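Local atomic coordinates of pectate lyase 47 (Bacillus sp. TS-47, PDB entry 1VBL), a protein that probably cleaves pectate, the de-esterified backbone of pectin, by calcium-dependent beta-elimination, as a secreted, thermostable member of polysaccharide lyase family 1. Residues I60-G65 against S135-G140; T66-V71 against K144-G149; I200-N205 against S244-T249. All coordinates share one frame; numbering follows the deposited sequence.

Interaction 1: residues I60-G65 against S135-G140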
loop_
_atom_site.group_PDB
_atom_site.type_symbol
_atom_site.label_atom_id
_atom_site.label_comp_id
_atom_site.label_asym_id
_atom_site.label_seq_id
_atom_site.Cartn_x
_atom_site.Cartn_y
_atom_site.Cartn_z
ATOM N N ILE A 60 19.372 -12.050 -3.269
ATOM C CA ILE A 60 18.943 -11.046 -4.226
ATOM C C ILE A 60 18.137 -11.764 -5.290
ATOM O O ILE A 60 18.577 -12.772 -5.848
ATOM C CB ILE A 60 20.132 -10.342 -4.894
ATOM C CG1 ILE A 60 20.922 -9.558 -3.847
ATOM C CG2 ILE A 60 19.632 -9.412 -6.001
ATOM C CD1 ILE A 60 22.194 -8.926 -4.378
ATOM N N ILE A 61 16.950 -11.243 -5.561
ATOM C CA ILE A 61 16.067 -11.842 -6.541
ATOM C C ILE A 61 15.651 -10.827 -7.595
ATOM O O ILE A 61 14.942 -9.865 -7.299
ATOM C CB ILE A 61 14.818 -12.416 -5.852
ATOM C CG1 ILE A 61 15.250 -13.465 -4.820
ATOM C CG2 ILE A 61 13.878 -13.011 -6.888
ATOM C CD1 ILE A 61 14.123 -14.043 -4.004
ATOM N N TYR A 62 16.109 -11.049 -8.823
ATOM C CA TYR A 62 15.791 -10.170 -9.939
ATOM C C TYR A 62 14.560 -10.680 -10.661
ATOM O O TYR A 62 14.512 -11.836 -11.083
ATOM C CB TYR A 62 16.966 -10.104 -10.918
ATOM C CG TYR A 62 18.151 -9.334 -10.386
ATOM C CD1 TYR A 62 18.084 -7.950 -10.218
ATOM C CD2 TYR A 62 19.336 -9.985 -10.046
ATOM C CE1 TYR A 62 19.170 -7.232 -9.725
ATOM C CE2 TYR A 62 20.429 -9.275 -9.551
ATOM C CZ TYR A 62 20.339 -7.900 -9.394
ATOM O OH TYR A 62 21.415 -7.191 -8.907
ATOM N N VAL A 63 13.564 -9.813 -10.793
ATOM C CA VAL A 63 12.327 -10.162 -11.472
ATOM C C VAL A 63 12.410 -9.722 -12.928
ATOM O O VAL A 63 12.487 -8.526 -13.222
ATOM C CB VAL A 63 11.112 -9.471 -10.811
ATOM C CG1 VAL A 63 9.841 -9.788 -11.590
ATOM C CG2 VAL A 63 10.979 -9.932 -9.367
ATOM N N LYS A 64 12.407 -10.692 -13.839
ATOM C CA LYS A 64 12.474 -10.374 -15.260
ATOM C C LYS A 64 11.149 -10.644 -15.955
ATOM O O LYS A 64 10.622 -11.753 -15.893
ATOM C CB LYS A 64 13.577 -11.180 -15.951
ATOM C CG LYS A 64 13.714 -10.830 -17.429
ATOM C CD LYS A 64 14.831 -11.594 -18.106
ATOM C CE LYS A 64 14.952 -11.195 -19.573
ATOM N NZ LYS A 64 16.063 -11.911 -20.266
ATOM N N GLY A 65 10.617 -9.623 -16.618
ATOM C CA GLY A 65 9.361 -9.778 -17.325
ATOM C C GLY A 65 8.164 -9.721 -16.398
ATOM O O GLY A 65 8.254 -9.198 -15.293
ATOM N N SER A 135 16.341 -8.815 -1.156
ATOM C CA SER A 135 16.211 -7.700 -2.078
ATOM C C SER A 135 15.520 -8.276 -3.306
ATOM O O SER A 135 16.039 -9.191 -3.942
ATOM C CB SER A 135 17.578 -7.126 -2.482
ATOM O OG SER A 135 18.137 -6.326 -1.452
ATOM N N ILE A 136 14.330 -7.770 -3.607
ATOM C CA ILE A 136 13.592 -8.208 -4.784
ATOM C C ILE A 136 13.643 -6.994 -5.695
ATOM O O ILE A 136 13.073 -5.940 -5.388
ATOM C CB ILE A 136 12.135 -8.585 -4.438
ATOM C CG1 ILE A 136 12.136 -9.705 -3.390
ATOM C CG2 ILE A 136 11.403 -9.044 -5.697
ATOM C CD1 ILE A 136 10.757 -10.196 -2.980
ATOM N N ILE A 137 14.351 -7.154 -6.809
ATOM C CA ILE A 137 14.576 -6.069 -7.756
ATOM C C ILE A 137 14.130 -6.385 -9.174
ATOM O O ILE A 137 14.530 -7.398 -9.747
ATOM C CB ILE A 137 16.086 -5.727 -7.810
ATOM C CG1 ILE A 137 16.625 -5.494 -6.395
ATOM C CG2 ILE A 137 16.320 -4.528 -8.711
ATOM C CD1 ILE A 137 15.952 -4.375 -5.635
ATOM N N GLY A 138 13.319 -5.500 -9.746
ATOM C CA GLY A 138 12.853 -5.708 -11.101
ATOM C C GLY A 138 13.942 -5.406 -12.114
ATOM O O GLY A 138 14.782 -4.525 -11.901
ATOM N N VAL A 139 13.936 -6.143 -13.220
ATOM C CA VAL A 139 14.920 -5.943 -14.277
ATOM C C VAL A 139 14.397 -4.988 -15.345
ATOM O O VAL A 139 13.268 -5.122 -15.816
ATOM C CB VAL A 139 15.284 -7.286 -14.966
ATOM C CG1 VAL A 139 16.199 -7.031 -16.157
ATOM C CG2 VAL A 139 15.953 -8.217 -13.969
ATOM N N GLY A 140 15.223 -4.013 -15.711
ATOM C CA GLY A 140 14.853 -3.069 -16.752
ATOM C C GLY A 140 13.618 -2.213 -16.539
ATOM O O GLY A 140 13.341 -1.754 -15.433
HETATM O O HOH W 1 12.053 -7.162 -16.825
#
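Val63 and Ile136 meet methyl to methyl between strands 60-63 and 135-138, two parallel neighbours in the right-handed beta-helix of this lyase family. Four backbone hydrogen bonds hold the pair, running from Ile61 N to Ser135 O at one end to Val139 N to Val63 O at the other, the latter 2.8 Å long.

The tight part lies on the two faces of these strands. On one, Val63 CG2 touches Ile136 CG2 at 3.8 Å, and Ile61 packs beside them against Leu41 and Ala44 of helix 38-44. On the other, the Tyr62 ring lies alongside Ile137, with CD1 3.8 Å from Ile137 CB, while Ile60 CG2 sits 3.6 Å above the ring plane near its rim. The ring takes this place because CG stands anti to the carbonyl carbon (chi1 -72°), and its hydroxyl is held by Gly4 and Glu2 of the N-terminal segment.

Val139 still packs closely, with CG2 3.7 Å from Tyr62 CB; beyond it the contact slackens, and the extended Lys64 chain leads away from the partner strand on the exposed side. Between Gly65 and Val139 the direct strand bonds give way to a water, which accepts from Gly65 N at 2.9 Å and donates to Val139 O at 2.6 Å.

Interaction 2: residues T66-V71 against K144-G149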
loop_
_atom_site.group_PDB
_atom_site.type_symbol
_atom_site.label_atom_id
_atom_site.label_comp_id
_atom_site.label_asym_id
_atom_site.label_seq_id
_atom_site.Cartn_x
_atom_site.Cartn_y
_atom_site.Cartn_z
ATOM N N THR A 66 7.040 -10.265 -16.852
ATOM C CA THR A 66 5.817 -10.269 -16.063
ATOM C C THR A 66 5.639 -11.589 -15.324
ATOM O O THR A 66 5.709 -12.665 -15.924
ATOM C CB THR A 66 4.584 -10.034 -16.959
ATOM O OG1 THR A 66 4.673 -8.736 -17.557
ATOM C CG2 THR A 66 3.299 -10.120 -16.146
ATOM N N ILE A 67 5.430 -11.499 -14.015
ATOM C CA ILE A 67 5.207 -12.681 -13.202
ATOM C C ILE A 67 3.789 -12.636 -12.663
ATOM O O ILE A 67 3.451 -11.791 -11.829
ATOM C CB ILE A 67 6.195 -12.781 -12.013
ATOM C CG1 ILE A 67 7.603 -13.096 -12.525
ATOM C CG2 ILE A 67 5.741 -13.875 -11.050
ATOM C CD1 ILE A 67 8.629 -13.311 -11.423
ATOM N N ASP A 68 2.958 -13.543 -13.166
ATOM C CA ASP A 68 1.569 -13.659 -12.748
ATOM C C ASP A 68 1.563 -14.677 -11.610
ATOM O O ASP A 68 1.978 -15.822 -11.795
ATOM C CB ASP A 68 0.721 -14.169 -13.917
ATOM C CG ASP A 68 -0.767 -14.190 -13.613
ATOM O OD1 ASP A 68 -1.163 -13.955 -12.448
ATOM O OD2 ASP A 68 -1.548 -14.450 -14.555
ATOM N N LEU A 69 1.101 -14.259 -10.436
ATOM C CA LEU A 69 1.061 -15.133 -9.270
ATOM C C LEU A 69 -0.209 -15.966 -9.205
ATOM O O LEU A 69 -0.320 -16.883 -8.394
ATOM C CB LEU A 69 1.202 -14.300 -7.994
ATOM C CG LEU A 69 2.536 -13.558 -7.896
ATOM C CD1 LEU A 69 2.556 -12.652 -6.669
ATOM C CD2 LEU A 69 3.665 -14.580 -7.841
ATOM N N ASN A 70 -1.166 -15.638 -10.066
ATOM C CA ASN A 70 -2.440 -16.345 -10.119
ATOM C C ASN A 70 -2.319 -17.504 -11.119
ATOM O O ASN A 70 -3.058 -17.567 -12.103
ATOM C CB ASN A 70 -3.530 -15.373 -10.577
ATOM C CG ASN A 70 -4.917 -15.794 -10.144
ATOM O OD1 ASN A 70 -5.897 -15.528 -10.841
ATOM N ND2 ASN A 70 -5.014 -16.432 -8.982
ATOM N N VAL A 71 -1.379 -18.413 -10.865
ATOM C CA VAL A 71 -1.145 -19.553 -11.749
ATOM C C VAL A 71 -0.941 -20.839 -10.953
ATOM O O VAL A 71 -0.590 -20.794 -9.770
ATOM C CB VAL A 71 0.111 -19.331 -12.627
ATOM C CG1 VAL A 71 -0.054 -18.073 -13.473
ATOM C CG2 VAL A 71 1.349 -19.210 -11.747
ATOM N N LYS A 144 7.254 -6.858 -13.861
ATOM C CA LYS A 144 5.887 -6.743 -13.368
ATOM C C LYS A 144 5.440 -7.920 -12.514
ATOM O O LYS A 144 5.845 -9.062 -12.737
ATOM C CB LYS A 144 4.909 -6.607 -14.542
ATOM C CG LYS A 144 5.184 -5.448 -15.483
ATOM C CD LYS A 144 4.162 -5.415 -16.616
ATOM C CE LYS A 144 4.437 -4.272 -17.581
ATOM N NZ LYS A 144 3.459 -4.261 -18.706
ATOM N N ILE A 145 4.598 -7.620 -11.532
ATOM C CA ILE A 145 4.027 -8.624 -10.643
ATOM C C ILE A 145 2.518 -8.402 -10.728
ATOM O O ILE A 145 2.045 -7.276 -10.576
ATOM C CB ILE A 145 4.477 -8.425 -9.173
ATOM C CG1 ILE A 145 5.921 -8.905 -8.989
ATOM C CG2 ILE A 145 3.542 -9.182 -8.230
ATOM C CD1 ILE A 145 6.093 -10.406 -9.060
ATOM N N LYS A 146 1.765 -9.461 -10.998
ATOM C CA LYS A 146 0.313 -9.337 -11.092
ATOM C C LYS A 146 -0.380 -10.526 -10.439
ATOM O O LYS A 146 0.234 -11.571 -10.230
ATOM C CB LYS A 146 -0.131 -9.259 -12.557
ATOM C CG LYS A 146 0.588 -8.207 -13.388
ATOM C CD LYS A 146 -0.015 -8.065 -14.788
ATOM C CE LYS A 146 -0.006 -9.372 -15.568
ATOM N NZ LYS A 146 -1.002 -10.362 -15.070
ATOM N N GLY A 147 -1.658 -10.354 -10.119
ATOM C CA GLY A 147 -2.438 -11.429 -9.528
ATOM C C GLY A 147 -2.101 -11.851 -8.114
ATOM O O GLY A 147 -2.728 -12.764 -7.577
ATOM N N GLY A 148 -1.118 -11.197 -7.506
ATOM C CA GLY A 148 -0.737 -11.541 -6.151
ATOM C C GLY A 148 0.024 -10.403 -5.503
ATOM O O GLY A 148 0.051 -9.294 -6.030
ATOM N N GLY A 149 0.642 -10.674 -4.360
ATOM C CA GLY A 149 1.391 -9.640 -3.673
ATOM C C GLY A 149 2.443 -10.238 -2.767
ATOM O O GLY A 149 2.488 -11.458 -2.574
#
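Ile145 lies alongside Ile67, the two side chains pointing the same way, and its CD1 comes within 3.8 Å of Ile67 CB. Farther along, Leu69 CD1 meets Ile145 CG2 at 3.9 Å and reaches Gly148 CA at 3.5 Å. With no CB at Gly148, that leucine methyl lies directly against the backbone there; Leu69 also touches Arg38 and Leu41 of helix 38-44.

The backbone bonds follow parallel pairing: Ile67 N gives to Lys144 O, Lys146 N to Ile67 O, and Leu69 N to Lys146 O, the last almost straight at 177°. Here two successive coils of the parallel beta-helix lie side by side, with strand 164-166 of the next coil on the far side of strand 144-146. Just beyond the pairing, Asp68 OD1 accepts from Asn70 N at 2.9 Å, an Asx turn in which the N-H comes from above the carboxylate plane, and Asn70 is itself the centre of an inverse gamma turn.

Thr66, Asp68, Lys144 and Lys146 share the face opposite the isoleucines. Thr66 OG1 rests 3.5 Å from Lys144 CD, and Thr66 CG2 is pressed against Lys146 CE at 3.4 Å, closer than usual for two carbons. The Lys146 chain bends at chi3 (-58°) and again at chi4, bringing NZ round towards Asp68. Lys146 NZ stops 4.2 Å from Asp68 OD2, beyond a salt bridge, where the opposite charges would still probably attract.

Interaction 3: residues I200-N205 against S244-T249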
loop_
_atom_site.group_PDB
_atom_site.type_symbol
_atom_site.label_atom_id
_atom_site.label_comp_id
_atom_site.label_asym_id
_atom_site.label_seq_id
_atom_site.Cartn_x
_atom_site.Cartn_y
_atom_site.Cartn_z
ATOM N N ILE A 200 12.377 -1.855 6.177
ATOM C CA ILE A 200 11.895 -2.205 4.849
ATOM C C ILE A 200 11.971 -0.977 3.957
ATOM O O ILE A 200 11.533 0.103 4.342
ATOM C CB ILE A 200 10.423 -2.669 4.891
ATOM C CG1 ILE A 200 10.215 -3.691 6.014
ATOM C CG2 ILE A 200 10.022 -3.242 3.536
ATOM C CD1 ILE A 200 11.032 -4.966 5.876
ATOM N N TRP A 201 12.530 -1.146 2.765
ATOM C CA TRP A 201 12.643 -0.048 1.818
ATOM C C TRP A 201 11.886 -0.412 0.550
ATOM O O TRP A 201 12.225 -1.382 -0.124
ATOM C CB TRP A 201 14.115 0.222 1.500
ATOM C CG TRP A 201 14.354 1.397 0.594
ATOM C CD1 TRP A 201 13.613 2.547 0.516
ATOM C CD2 TRP A 201 15.458 1.570 -0.300
ATOM N NE1 TRP A 201 14.193 3.424 -0.370
ATOM C CE2 TRP A 201 15.326 2.850 -0.885
ATOM C CE3 TRP A 201 16.551 0.769 -0.664
ATOM C CZ2 TRP A 201 16.248 3.349 -1.815
ATOM C CZ3 TRP A 201 17.469 1.267 -1.589
ATOM C CH2 TRP A 201 17.310 2.545 -2.153
ATOM N N ILE A 202 10.842 0.358 0.256
ATOM C CA ILE A 202 10.017 0.160 -0.935
ATOM C C ILE A 202 10.337 1.361 -1.811
ATOM O O ILE A 202 9.910 2.473 -1.520
ATOM C CB ILE A 202 8.526 0.165 -0.572
ATOM C CG1 ILE A 202 8.253 -0.887 0.515
ATOM C CG2 ILE A 202 7.682 -0.070 -1.822
ATOM C CD1 ILE A 202 8.696 -2.296 0.146
ATOM N N ASP A 203 11.063 1.135 -2.899
ATOM C CA ASP A 203 11.511 2.246 -3.734
ATOM C C ASP A 203 11.391 2.041 -5.246
ATOM O O ASP A 203 11.645 0.955 -5.761
ATOM C CB ASP A 203 12.971 2.535 -3.349
ATOM C CG ASP A 203 13.613 3.606 -4.203
ATOM O OD1 ASP A 203 13.468 4.800 -3.872
ATOM O OD2 ASP A 203 14.264 3.246 -5.205
ATOM N N HIS A 204 11.012 3.105 -5.949
ATOM C CA HIS A 204 10.865 3.075 -7.403
ATOM C C HIS A 204 10.013 1.937 -7.954
ATOM O O HIS A 204 10.412 1.241 -8.887
ATOM C CB HIS A 204 12.238 3.063 -8.092
ATOM C CG HIS A 204 12.876 4.417 -8.187
ATOM N ND1 HIS A 204 13.753 4.898 -7.239
ATOM C CD2 HIS A 204 12.750 5.396 -9.114
ATOM C CE1 HIS A 204 14.141 6.115 -7.578
ATOM N NE2 HIS A 204 13.547 6.441 -8.713
ATOM N N ASN A 205 8.837 1.754 -7.370
ATOM C CA ASN A 205 7.909 0.740 -7.838
ATOM C C ASN A 205 6.695 1.506 -8.332
ATOM O O ASN A 205 6.546 2.699 -8.062
ATOM C CB ASN A 205 7.493 -0.193 -6.699
ATOM C CG ASN A 205 8.658 -0.978 -6.134
ATOM O OD1 ASN A 205 9.226 -1.847 -6.805
ATOM N ND2 ASN A 205 9.024 -0.677 -4.893
ATOM N N SER A 244 9.764 5.391 -0.921
ATOM C CA SER A 244 10.233 6.490 -1.749
ATOM C C SER A 244 10.188 6.297 -3.257
ATOM O O SER A 244 10.363 5.193 -3.769
ATOM C CB SER A 244 11.666 6.825 -1.350
ATOM O OG SER A 244 12.488 5.676 -1.462
ATOM N N TYR A 245 9.965 7.403 -3.960
ATOM C CA TYR A 245 9.933 7.401 -5.413
ATOM C C TYR A 245 9.062 6.328 -6.060
ATOM O O TYR A 245 9.442 5.744 -7.075
ATOM C CB TYR A 245 11.361 7.293 -5.938
ATOM C CG TYR A 245 12.163 8.559 -5.733
ATOM C CD1 TYR A 245 12.038 9.627 -6.616
ATOM C CD2 TYR A 245 13.030 8.695 -4.650
ATOM C CE1 TYR A 245 12.761 10.803 -6.429
ATOM C CE2 TYR A 245 13.760 9.873 -4.451
ATOM C CZ TYR A 245 13.617 10.920 -5.348
ATOM O OH TYR A 245 14.324 12.089 -5.179
ATOM N N ASN A 246 7.895 6.082 -5.474
ATOM C CA ASN A 246 6.959 5.100 -6.016
ATOM C C ASN A 246 5.804 5.834 -6.674
ATOM O O ASN A 246 5.538 6.999 -6.378
ATOM C CB ASN A 246 6.374 4.222 -4.904
ATOM C CG ASN A 246 7.422 3.404 -4.194
ATOM O OD1 ASN A 246 7.955 2.438 -4.747
ATOM N ND2 ASN A 246 7.731 3.787 -2.959
ATOM N N VAL A 247 5.123 5.146 -7.579
ATOM C CA VAL A 247 3.954 5.712 -8.223
ATOM C C VAL A 247 2.774 4.896 -7.704
ATOM O O VAL A 247 2.833 3.669 -7.679
ATOM C CB VAL A 247 4.000 5.568 -9.765
ATOM C CG1 VAL A 247 2.633 5.916 -10.353
ATOM C CG2 VAL A 247 5.060 6.493 -10.353
ATOM N N PHE A 248 1.731 5.584 -7.252
ATOM C CA PHE A 248 0.515 4.937 -6.778
ATOM C C PHE A 248 -0.579 5.566 -7.626
ATOM O O PHE A 248 -0.858 6.757 -7.507
ATOM C CB PHE A 248 0.255 5.239 -5.299
ATOM C CG PHE A 248 1.330 4.746 -4.382
ATOM C CD1 PHE A 248 2.388 5.574 -4.019
ATOM C CD2 PHE A 248 1.294 3.445 -3.886
ATOM C CE1 PHE A 248 3.400 5.113 -3.172
ATOM C CE2 PHE A 248 2.298 2.974 -3.040
ATOM C CZ PHE A 248 3.353 3.809 -2.683
ATOM N N THR A 249 -1.196 4.772 -8.493
ATOM C CA THR A 249 -2.223 5.311 -9.363
ATOM C C THR A 249 -3.354 4.321 -9.599
ATOM O O THR A 249 -3.192 3.111 -9.392
ATOM C CB THR A 249 -1.594 5.723 -10.726
ATOM O OG1 THR A 249 -2.546 6.457 -11.504
ATOM C CG2 THR A 249 -1.160 4.486 -11.502
#
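Asn246 lays its amide beside that of Asn205, the two planes only 7° apart, where neighbouring coils of the beta-helix turn a corner. Its CB starts 3.5 Å from Asn205 O, and CG stands anti to the carbonyl carbon (chi1 -63°), sending the amide in towards strand 200-203. There OD1 is gripped from opposite faces of its plane, by Asn205 N at 2.9 Å and more loosely by Asn205 ND2 at 3.3 Å. Asn205 ND2 also bonds to Ile160 O, and Asn205 OD1 accepts from Ile163 N. Asn246 ND2, the other branch, gives an almost straight bond (173°) to Ile202 O at 2.9 Å, an oxygen that also accepts from Ser244 N. An alanine at Asn246 would probably leave Asn205 N without its acceptor and Ile202 O with one donor fewer, and would open a gap beside the Asn205 amide.

Ser244 OG takes a bond from Trp201 NE1 and gives one to the anti lone pair of Asp203 OD1, 2.7 Å away. His204 ND1 donates to Asp203 OD2, which lies in the imidazole plane, a bond that should hold the ring's rotation; Arg161 makes a salt bridge to the same oxygen. Tyr245 CB lies over the His204 face in a CH-pi contact, 3.5 Å from the ring centroid, while the two rings, nearly parallel, barely overlap.

The asparagine stack, a hallmark of pectate lyases, continues through Asn277, which accepts from Asn246 N. Strand 200-208 lies between strands 156-161 and 239-251, and strand 272-280 flanks 239-251 on its other side.

How the interactions relate
From the N terminus, the chain lays down strands 59-63 and 66-68 in succession, then passes through a region that holds several helices, among them 110-126. On returning as strands 134-138 and 144-146 it closes interaction 1 and then interaction 2, so the two loops cross. They also touch: Gly65 O probably accepts a hydrogen bond from Lys144 N. Together they pair strands 59-63 and 66-68 with the strands of the following coil. Interaction 3 comes later in series, closing a loop of 38 residues without helix and joining strands 200-208 and 239-251 farther along the same beta-helix. It touches neither of the others; strand 156-161 lies between strands 134-138 and 200-208.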